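Erythrocyte binding antigen 140 (Plasmodium falciparum, PDB 4GF2) probably binds a sialylated erythrocyte receptor, glycophorin C, during host cell invasion, through a region with two Duffy binding domains. Local coordinates at residues C281-T286 / R312-N317; I373-L378 / Q396-D401; E362-H367 / E443-E448. The protein carries 3 engineered substitutions. All blocks are in the same frame, centred on the assembly; numbering follows the deposited sequence.

Interaction 1: C281-T286 / R312-N317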
loop_
_atom_site.group_PDB
_atom_site.type_symbol
_atom_site.label_atom_id
_atom_site.label_comp_id
_atom_site.label_asym_id
_atom_site.label_seq_id
_atom_site.Cartn_x
_atom_site.Cartn_y
_atom_site.Cartn_z
ATOM N N CYS A 281 4.194 -9.921 2.542
ATOM C CA CYS A 281 3.336 -10.973 3.067
ATOM C C CYS A 281 3.097 -11.994 1.959
ATOM O O CYS A 281 2.467 -11.693 0.943
ATOM C CB CYS A 281 2.012 -10.393 3.569
ATOM S SG CYS A 281 0.764 -11.640 4.004
ATOM N N ARG A 282 3.602 -13.204 2.159
ATOM C CA ARG A 282 3.656 -14.186 1.081
ATOM C C ARG A 282 2.304 -14.781 0.690
ATOM O O ARG A 282 2.188 -15.387 -0.373
ATOM C CB ARG A 282 4.665 -15.288 1.419
ATOM C CG ARG A 282 6.106 -14.821 1.267
ATOM C CD ARG A 282 7.119 -15.806 1.828
ATOM N NE ARG A 282 8.467 -15.242 1.799
ATOM C CZ ARG A 282 9.545 -15.822 2.321
ATOM N NH1 ARG A 282 9.454 -17.001 2.924
ATOM N NH2 ARG A 282 10.720 -15.216 2.239
ATOM N N TYR A 283 1.280 -14.611 1.524
ATOM C CA TYR A 283 -0.049 -15.086 1.142
ATOM C C TYR A 283 -0.950 -13.962 0.620
ATOM O O TYR A 283 -2.139 -14.172 0.381
ATOM C CB TYR A 283 -0.722 -15.924 2.254
ATOM C CG TYR A 283 -1.118 -15.223 3.539
ATOM C CD1 TYR A 283 -1.855 -14.045 3.532
ATOM C CD2 TYR A 283 -0.795 -15.783 4.769
ATOM C CE1 TYR A 283 -2.226 -13.428 4.714
ATOM C CE2 TYR A 283 -1.163 -15.177 5.951
ATOM C CZ TYR A 283 -1.878 -14.002 5.922
ATOM O OH TYR A 283 -2.241 -13.403 7.106
ATOM N N THR A 284 -0.371 -12.779 0.425
ATOM C CA THR A 284 -1.041 -11.709 -0.308
ATOM C C THR A 284 -0.113 -11.074 -1.343
ATOM O O THR A 284 -0.286 -11.278 -2.541
ATOM C CB THR A 284 -1.597 -10.599 0.620
ATOM O OG1 THR A 284 -0.806 -10.505 1.811
ATOM C CG2 THR A 284 -3.032 -10.902 1.002
ATOM N N ALA A 285 0.879 -10.320 -0.880
ATOM C CA ALA A 285 1.707 -9.514 -1.770
ATOM C C ALA A 285 2.399 -10.362 -2.833
ATOM O O ALA A 285 2.351 -10.044 -4.022
ATOM C CB ALA A 285 2.733 -8.736 -0.971
ATOM N N THR A 286 3.040 -11.442 -2.404
ATOM C CA THR A 286 3.782 -12.301 -3.320
ATOM C C THR A 286 2.908 -12.815 -4.469
ATOM O O THR A 286 3.302 -12.745 -5.630
ATOM C CB THR A 286 4.407 -13.495 -2.576
ATOM O OG1 THR A 286 5.298 -13.012 -1.565
ATOM C CG2 THR A 286 5.176 -14.386 -3.540
ATOM N N ARG A 312 -4.812 -21.131 3.624
ATOM C CA ARG A 312 -5.348 -21.247 4.969
ATOM C C ARG A 312 -4.774 -20.165 5.878
ATOM O O ARG A 312 -5.358 -19.833 6.905
ATOM C CB ARG A 312 -5.089 -22.649 5.517
ATOM C CG ARG A 312 -5.888 -23.706 4.767
ATOM C CD ARG A 312 -5.548 -25.119 5.194
ATOM N NE ARG A 312 -6.371 -26.098 4.489
ATOM C CZ ARG A 312 -6.223 -27.415 4.584
ATOM N NH1 ARG A 312 -5.274 -27.930 5.355
ATOM N NH2 ARG A 312 -7.024 -28.221 3.900
ATOM N N GLY A 313 -3.634 -19.605 5.491
ATOM C CA GLY A 313 -3.081 -18.475 6.210
ATOM C C GLY A 313 -3.998 -17.280 6.040
ATOM O O GLY A 313 -4.324 -16.581 7.000
ATOM N N PHE A 314 -4.431 -17.062 4.802
ATOM C CA PHE A 314 -5.306 -15.944 4.478
ATOM C C PHE A 314 -6.683 -16.091 5.126
ATOM O O PHE A 314 -7.370 -15.100 5.366
ATOM C CB PHE A 314 -5.456 -15.822 2.965
ATOM C CG PHE A 314 -6.211 -14.607 2.535
ATOM C CD1 PHE A 314 -5.575 -13.385 2.434
ATOM C CD2 PHE A 314 -7.559 -14.687 2.230
ATOM C CE1 PHE A 314 -6.271 -12.263 2.034
ATOM C CE2 PHE A 314 -8.255 -13.571 1.831
ATOM C CZ PHE A 314 -7.610 -12.356 1.734
ATOM N N GLY A 315 -7.084 -17.328 5.400
ATOM C CA GLY A 315 -8.317 -17.584 6.123
ATOM C C GLY A 315 -9.440 -18.143 5.268
ATOM O O GLY A 315 -10.615 -17.956 5.582
ATOM N N CYS A 316 -9.085 -18.832 4.190
ATOM C CA CYS A 316 -10.077 -19.493 3.350
ATOM C C CYS A 316 -9.727 -20.962 3.130
ATOM O O CYS A 316 -8.627 -21.403 3.447
ATOM C CB CYS A 316 -10.193 -18.776 2.007
ATOM S SG CYS A 316 -10.823 -17.099 2.136
ATOM N N ASN A 317 -10.670 -21.713 2.575
ATOM C CA ASN A 317 -10.464 -23.131 2.329
ATOM C C ASN A 317 -11.144 -23.543 1.028
ATOM O O ASN A 317 -11.925 -22.779 0.460
ATOM C CB ASN A 317 -11.015 -23.950 3.497
ATOM C CG ASN A 317 -10.494 -25.376 3.512
ATOM O OD1 ASN A 317 -9.326 -25.629 3.212
ATOM N ND2 ASN A 317 -11.362 -26.317 3.860
#
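Y283 lays one face of its ring against the backbone of G313 and F314, at the end of helix 308-314. Y283 CE2 is 3.5 Å from G313 C, near the rim of the ring. F314 N stands over the ring centre, 3.8 Å above the plane. G313 has no side chain, so the tyrosine rests directly on the main chain. The first torsion of Y283 (chi1 67°) puts CG between the backbone N and the carbonyl carbon, which swings the ring across to the helix.

The two aromatic side chains cross at about a right angle. Y283 CD1 meets the edge of the F314 ring, 3.9 Å from F314 CD1. T284 adds its methyl group, with CG2 3.7 Å from F314 CE1. No hydrogen bond links the two segments, so the contact is one of packing.

The sulfur of C281 lies over the opposite face of the Y283 ring, 3.5 Å above its plane. The ring is therefore held between its own loop and the helix end. Disulfides tie C281 to C211 and C316 to C349. R352 NE bonds to G313 O, and F314 also meets the rings of H367 and Y374.

G315 has positive phi and ends the helix in a Schellman motif, with C316 N bonding to L311 O and G315 N to R312 O. This is a disulfide-anchored loop packed on a Schellman-capped helix end, in a cysteine-rich protein of the Duffy binding family.

Interaction 2: I373-L378 / Q396-D401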
loop_
_atom_site.group_PDB
_atom_site.type_symbol
_atom_site.label_atom_id
_atom_site.label_comp_id
_atom_site.label_asym_id
_atom_site.label_seq_id
_atom_site.Cartn_x
_atom_site.Cartn_y
_atom_site.Cartn_z
ATOM N N ILE A 373 -8.066 -13.266 -5.563
ATOM C CA ILE A 373 -7.242 -14.309 -6.156
ATOM C C ILE A 373 -7.669 -15.693 -5.667
ATOM O O ILE A 373 -7.918 -16.592 -6.470
ATOM C CB ILE A 373 -5.748 -14.062 -5.878
ATOM C CG1 ILE A 373 -5.253 -12.910 -6.751
ATOM C CG2 ILE A 373 -4.925 -15.311 -6.164
ATOM C CD1 ILE A 373 -3.870 -12.417 -6.406
ATOM N N TYR A 374 -7.777 -15.862 -4.354
ATOM C CA TYR A 374 -8.149 -17.156 -3.793
ATOM C C TYR A 374 -9.556 -17.563 -4.211
ATOM O O TYR A 374 -9.798 -18.724 -4.529
ATOM C CB TYR A 374 -8.008 -17.153 -2.270
ATOM C CG TYR A 374 -6.572 -17.011 -1.828
ATOM C CD1 TYR A 374 -5.624 -17.957 -2.188
ATOM C CD2 TYR A 374 -6.160 -15.925 -1.067
ATOM C CE1 TYR A 374 -4.305 -17.832 -1.797
ATOM C CE2 TYR A 374 -4.842 -15.787 -0.675
ATOM C CZ TYR A 374 -3.920 -16.745 -1.045
ATOM O OH TYR A 374 -2.611 -16.613 -0.652
ATOM N N GLU A 375 -10.482 -16.613 -4.227
ATOM C CA GLU A 375 -11.828 -16.913 -4.692
ATOM C C GLU A 375 -11.758 -17.488 -6.103
ATOM O O GLU A 375 -12.393 -18.496 -6.404
ATOM C CB GLU A 375 -12.706 -15.663 -4.672
ATOM C CG GLU A 375 -14.112 -15.879 -5.222
ATOM C CD GLU A 375 -14.931 -16.851 -4.394
ATOM O OE1 GLU A 375 -14.468 -17.253 -3.304
ATOM O OE2 GLU A 375 -16.048 -17.208 -4.826
ATOM N N ALA A 376 -10.964 -16.855 -6.961
ATOM C CA ALA A 376 -10.838 -17.304 -8.344
ATOM C C ALA A 376 -10.239 -18.700 -8.399
ATOM O O ALA A 376 -10.766 -19.584 -9.073
ATOM C CB ALA A 376 -9.992 -16.333 -9.148
ATOM N N GLN A 377 -9.138 -18.899 -7.684
ATOM C CA GLN A 377 -8.472 -20.194 -7.673
ATOM C C GLN A 377 -9.404 -21.278 -7.143
ATOM O O GLN A 377 -9.527 -22.344 -7.741
ATOM C CB GLN A 377 -7.208 -20.144 -6.818
ATOM C CG GLN A 377 -6.034 -19.432 -7.460
ATOM C CD GLN A 377 -4.825 -19.401 -6.544
ATOM O OE1 GLN A 377 -4.963 -19.241 -5.333
ATOM N NE2 GLN A 377 -3.637 -19.573 -7.117
ATOM N N LEU A 378 -10.052 -21.001 -6.016
ATOM C CA LEU A 378 -10.957 -21.964 -5.399
ATOM C C LEU A 378 -12.101 -22.330 -6.329
ATOM O O LEU A 378 -12.474 -23.498 -6.435
ATOM C CB LEU A 378 -11.516 -21.409 -4.098
ATOM C CG LEU A 378 -10.478 -21.242 -2.999
ATOM C CD1 LEU A 378 -11.088 -20.534 -1.812
ATOM C CD2 LEU A 378 -9.937 -22.592 -2.600
ATOM N N GLN A 396 -17.309 -14.233 -12.804
ATOM C CA GLN A 396 -17.937 -12.919 -12.820
ATOM C C GLN A 396 -18.972 -12.786 -11.710
ATOM O O GLN A 396 -19.163 -11.699 -11.169
ATOM C CB GLN A 396 -18.583 -12.641 -14.179
ATOM C CG GLN A 396 -17.593 -12.271 -15.262
ATOM C CD GLN A 396 -18.267 -11.745 -16.518
ATOM O OE1 GLN A 396 -19.478 -11.529 -16.544
ATOM N NE2 GLN A 396 -17.481 -11.536 -17.567
ATOM N N ASN A 397 -19.641 -13.888 -11.376
ATOM C CA ASN A 397 -20.605 -13.885 -10.276
ATOM C C ASN A 397 -19.963 -13.410 -8.971
ATOM O O ASN A 397 -20.469 -12.495 -8.317
ATOM C CB ASN A 397 -21.224 -15.274 -10.079
ATOM C CG ASN A 397 -22.238 -15.628 -11.157
ATOM O OD1 ASN A 397 -22.799 -14.752 -11.819
ATOM N ND2 ASN A 397 -22.491 -16.924 -11.325
ATOM N N SER A 398 -18.844 -14.021 -8.596
ATOM C CA SER A 398 -18.168 -13.652 -7.355
ATOM C C SER A 398 -17.501 -12.284 -7.471
ATOM O O SER A 398 -17.463 -11.515 -6.512
ATOM C CB SER A 398 -17.148 -14.718 -6.958
ATOM O OG SER A 398 -17.810 -15.880 -6.487
ATOM N N TYR A 399 -16.983 -11.979 -8.652
ATOM C CA TYR A 399 -16.440 -10.657 -8.923
ATOM C C TYR A 399 -17.481 -9.578 -8.630
ATOM O O TYR A 399 -17.199 -8.594 -7.946
ATOM C CB TYR A 399 -16.002 -10.564 -10.383
ATOM C CG TYR A 399 -15.646 -9.165 -10.817
ATOM C CD1 TYR A 399 -14.545 -8.516 -10.281
ATOM C CD2 TYR A 399 -16.407 -8.495 -11.766
ATOM C CE1 TYR A 399 -14.211 -7.238 -10.672
ATOM C CE2 TYR A 399 -16.077 -7.214 -12.167
ATOM C CZ TYR A 399 -14.976 -6.591 -11.614
ATOM O OH TYR A 399 -14.634 -5.318 -12.003
ATOM N N ALA A 400 -18.687 -9.770 -9.153
ATOM C CA ALA A 400 -19.761 -8.799 -8.980
ATOM C C ALA A 400 -20.213 -8.716 -7.521
ATOM O O ALA A 400 -20.566 -7.644 -7.033
ATOM C CB ALA A 400 -20.932 -9.153 -9.875
ATOM N N ASP A 401 -20.215 -9.850 -6.827
ATOM C CA ASP A 401 -20.586 -9.861 -5.419
ATOM C C ASP A 401 -19.571 -9.063 -4.613
ATOM O O ASP A 401 -19.931 -8.336 -3.687
ATOM C CB ASP A 401 -20.667 -11.290 -4.880
ATOM C CG ASP A 401 -21.967 -11.983 -5.241
ATOM O OD1 ASP A 401 -22.948 -11.292 -5.592
ATOM O OD2 ASP A 401 -22.014 -13.226 -5.156
#
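S398 and E375 meet through a hydrogen bond between two helices. S398 OG donates to E375 OE2 over 2.8 Å. It meets the oxygen on the anti side of the carboxylate, 21° out of its plane. The glutamate reaches across because CG is anti to the backbone N (chi1 177°) and the chain then bends at chi2 (64°). The serine sits where the two backbones come nearest, with CA atoms of E375 and S398 7.6 Å apart.

Carbon contacts are few. E375 CG lies 3.7 Å from S398 CB. The area buried between the two segments is small, 75 Å². The direct link is thus mainly polar.

Further polar partners fix both members of this buried pair. E375 OE1 forms a salt bridge with K319 NZ and also takes a hydrogen bond from C349 N. Both carboxylate oxygens are therefore used, and K319 is likely to favour the charged form of the carboxylate. S398 OG is also hydrogen-bonded to R344 NH1, while R344 NH2 makes a salt bridge to D401 OD2. R481 pairs with the other oxygen, D401 OD1.

The result is a buried polar network between helices 361-382 and 388-407, consecutive in the chain. It belongs to the helical core of the second Duffy binding domain.

Interaction 3: E362-H367 / E443-E448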
loop_
_atom_site.group_PDB
_atom_site.type_symbol
_atom_site.label_atom_id
_atom_site.label_comp_id
_atom_site.label_asym_id
_atom_site.label_seq_id
_atom_site.Cartn_x
_atom_site.Cartn_y
_atom_site.Cartn_z
ATOM N N GLU A 362 -3.242 0.797 1.301
ATOM C CA GLU A 362 -2.401 -0.200 0.646
ATOM C C GLU A 362 -2.620 -1.584 1.242
ATOM O O GLU A 362 -2.644 -2.576 0.519
ATOM C CB GLU A 362 -0.923 0.187 0.728
ATOM C CG GLU A 362 -0.553 1.383 -0.138
ATOM C CD GLU A 362 -0.975 1.210 -1.591
ATOM O OE1 GLU A 362 -0.831 0.091 -2.132
ATOM O OE2 GLU A 362 -1.458 2.193 -2.191
ATOM N N ASP A 363 -2.786 -1.649 2.558
ATOM C CA ASP A 363 -3.095 -2.914 3.209
ATOM C C ASP A 363 -4.462 -3.390 2.750
ATOM O O ASP A 363 -4.668 -4.572 2.483
ATOM C CB ASP A 363 -3.081 -2.766 4.730
ATOM C CG ASP A 363 -1.685 -2.587 5.287
ATOM O OD1 ASP A 363 -0.714 -2.895 4.567
ATOM O OD2 ASP A 363 -1.556 -2.147 6.450
ATOM N N TYR A 364 -5.402 -2.459 2.652
ATOM C CA TYR A 364 -6.760 -2.817 2.282
ATOM C C TYR A 364 -6.793 -3.345 0.852
ATOM O O TYR A 364 -7.422 -4.365 0.574
ATOM C CB TYR A 364 -7.695 -1.620 2.430
ATOM C CG TYR A 364 -9.138 -1.989 2.229
ATOM C CD1 TYR A 364 -9.702 -1.972 0.966
ATOM C CD2 TYR A 364 -9.933 -2.381 3.299
ATOM C CE1 TYR A 364 -11.019 -2.320 0.770
ATOM C CE2 TYR A 364 -11.256 -2.733 3.113
ATOM C CZ TYR A 364 -11.793 -2.698 1.843
ATOM O OH TYR A 364 -13.108 -3.046 1.633
ATOM N N LYS A 365 -6.106 -2.651 -0.049
ATOM C CA LYS A 365 -6.035 -3.064 -1.444
ATOM C C LYS A 365 -5.408 -4.453 -1.522
ATOM O O LYS A 365 -5.924 -5.355 -2.186
ATOM C CB LYS A 365 -5.203 -2.059 -2.240
ATOM C CG LYS A 365 -5.087 -2.362 -3.723
ATOM C CD LYS A 365 -4.154 -1.377 -4.416
ATOM C CE LYS A 365 -4.020 -1.684 -5.902
ATOM N NZ LYS A 365 -3.083 -0.746 -6.583
ATOM N N GLU A 366 -4.300 -4.620 -0.813
ATOM C CA GLU A 366 -3.583 -5.883 -0.796
ATOM C C GLU A 366 -4.490 -7.014 -0.305
ATOM O O GLU A 366 -4.462 -8.119 -0.852
ATOM C CB GLU A 366 -2.339 -5.751 0.080
ATOM C CG GLU A 366 -1.465 -6.975 0.119
ATOM C CD GLU A 366 -0.162 -6.731 0.862
ATOM O OE1 GLU A 366 0.288 -5.566 0.918
ATOM O OE2 GLU A 366 0.408 -7.707 1.392
ATOM N N HIS A 367 -5.310 -6.737 0.708
ATOM C CA HIS A 367 -6.227 -7.750 1.218
ATOM C C HIS A 367 -7.318 -8.101 0.208
ATOM O O HIS A 367 -7.663 -9.271 0.037
ATOM C CB HIS A 367 -6.887 -7.293 2.516
ATOM C CG HIS A 367 -7.847 -8.294 3.076
ATOM N ND1 HIS A 367 -7.522 -9.134 4.120
ATOM C CD2 HIS A 367 -9.116 -8.611 2.719
ATOM C CE1 HIS A 367 -8.552 -9.919 4.388
ATOM N NE2 HIS A 367 -9.530 -9.623 3.551
ATOM N N GLU A 443 -17.796 3.838 -3.630
ATOM C CA GLU A 443 -18.143 3.659 -5.034
ATOM C C GLU A 443 -17.008 4.130 -5.941
ATOM O O GLU A 443 -16.655 3.452 -6.906
ATOM C CB GLU A 443 -19.444 4.394 -5.365
ATOM C CG GLU A 443 -20.685 3.722 -4.787
ATOM C CD GLU A 443 -21.973 4.434 -5.164
ATOM O OE1 GLU A 443 -21.901 5.532 -5.752
ATOM O OE2 GLU A 443 -23.059 3.890 -4.872
ATOM N N LYS A 444 -16.430 5.283 -5.621
ATOM C CA LYS A 444 -15.304 5.803 -6.390
ATOM C C LYS A 444 -14.075 4.920 -6.213
ATOM O O LYS A 444 -13.305 4.713 -7.151
ATOM C CB LYS A 444 -14.981 7.238 -5.973
ATOM C CG LYS A 444 -16.013 8.258 -6.419
ATOM C CD LYS A 444 -15.647 9.655 -5.942
ATOM C CE LYS A 444 -16.632 10.698 -6.447
ATOM N NZ LYS A 444 -16.283 12.060 -5.961
ATOM N N TRP A 445 -13.894 4.395 -5.006
ATOM C CA TRP A 445 -12.738 3.562 -4.716
ATOM C C TRP A 445 -12.791 2.279 -5.536
ATOM O O TRP A 445 -11.775 1.832 -6.069
ATOM C CB TRP A 445 -12.680 3.230 -3.227
ATOM C CG TRP A 445 -11.387 2.613 -2.819
ATOM C CD1 TRP A 445 -10.277 3.263 -2.375
ATOM C CD2 TRP A 445 -11.062 1.220 -2.825
ATOM N NE1 TRP A 445 -9.280 2.361 -2.097
ATOM C CE2 TRP A 445 -9.737 1.098 -2.366
ATOM C CE3 TRP A 445 -11.762 0.062 -3.174
ATOM C CZ2 TRP A 445 -9.095 -0.132 -2.248
ATOM C CZ3 TRP A 445 -11.125 -1.161 -3.055
ATOM C CH2 TRP A 445 -9.805 -1.248 -2.596
ATOM N N TRP A 446 -13.976 1.687 -5.636
ATOM C CA TRP A 446 -14.144 0.478 -6.428
ATOM C C TRP A 446 -13.837 0.743 -7.905
ATOM O O TRP A 446 -13.180 -0.062 -8.561
ATOM C CB TRP A 446 -15.556 -0.087 -6.286
ATOM C CG TRP A 446 -15.811 -1.208 -7.244
ATOM C CD1 TRP A 446 -16.564 -1.160 -8.379
ATOM C CD2 TRP A 446 -15.287 -2.540 -7.169
ATOM N NE1 TRP A 446 -16.551 -2.381 -9.009
ATOM C CE2 TRP A 446 -15.771 -3.245 -8.286
ATOM C CE3 TRP A 446 -14.455 -3.204 -6.261
ATOM C CZ2 TRP A 446 -15.455 -4.579 -8.523
ATOM C CZ3 TRP A 446 -14.143 -4.532 -6.497
ATOM C CH2 TRP A 446 -14.643 -5.205 -7.617
ATOM N N ASP A 447 -14.307 1.873 -8.425
ATOM C CA ASP A 447 -14.054 2.225 -9.822
ATOM C C ASP A 447 -12.558 2.344 -10.098
ATOM O O ASP A 447 -12.087 1.972 -11.170
ATOM C CB ASP A 447 -14.761 3.530 -10.196
ATOM C CG ASP A 447 -16.257 3.348 -10.398
ATOM O OD1 ASP A 447 -16.702 2.196 -10.587
ATOM O OD2 ASP A 447 -16.987 4.363 -10.378
ATOM N N GLU A 448 -11.816 2.851 -9.120
ATOM C CA GLU A 448 -10.375 3.014 -9.263
ATOM C C GLU A 448 -9.620 1.687 -9.148
ATOM O O GLU A 448 -8.473 1.592 -9.574
ATOM C CB GLU A 448 -9.851 3.992 -8.209
ATOM C CG GLU A 448 -10.408 5.404 -8.337
ATOM C CD GLU A 448 -10.149 6.248 -7.099
ATOM O OE1 GLU A 448 -9.469 5.757 -6.173
ATOM O OE2 GLU A 448 -10.631 7.400 -7.050
#
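A T-shaped aromatic pair, Y364 with W445, joins helices 361-382 and 435-457 inside the second Duffy binding domain. The edge of the Y364 ring is turned toward the face of the six-membered ring of W445. The ring centroids are 5.3 Å apart and the planes stand at 82°. Y364 CD1 and CE1 do the touching. Y364 CD1 is 3.6 Å from W445 CH2, and Y364 CE1 is 3.7 Å from the same atom. Y364 CE1 also approaches W445 CZ3 at 4.0 Å.

Both residues have CG anti to the backbone N (chi1 -173° for Y364 and -169° for W445). In both, CB is directed toward the other segment. The rings span the 10.0 Å between the nearest CA atoms, those of K365 and W445.

K365 completes the contact. Its CA lies near the plane of the indole, at the ring edge, and K365 CB is 4.3 Å from W445 CZ2. The rest of the lysine is fully extended and leads away from the tryptophan. No hydrogen bond crosses between the segments. The hydroxyl of Y364 is used further out, in a hydrogen bond to M420 O.

Other helices close round the pair. I406 of helix 388-407 touches both Y364 and W445. L424 of helix 415-427 also touches both, and V427 adds to the packing on Y364. The aromatic pair thus sits where helices 361-382, 388-407, 415-427 and 435-457 come together.

Helix 361-382 is shared by interactions 2 and 3 and also packs against interaction 1. Y283 O in interaction 1 is 2.7 Å from Y374 OH in interaction 2, a probable hydrogen bond. T284 OG1 is 3.1 Å from E366 OE2 in interaction 3, again probably a hydrogen bond. Interactions 2 and 3 meet where Y399 CE1 lies 3.6 Å from W446 CZ2. Their centres are about 16 Å apart, and those of interactions 1 and 2 about 15 Å. Along the chain, interaction 1 closes before the other two begin, and interaction 2 falls between the segments of interaction 3. Glycerol, probably from the crystallisation liquor, lies near Y283 and K365.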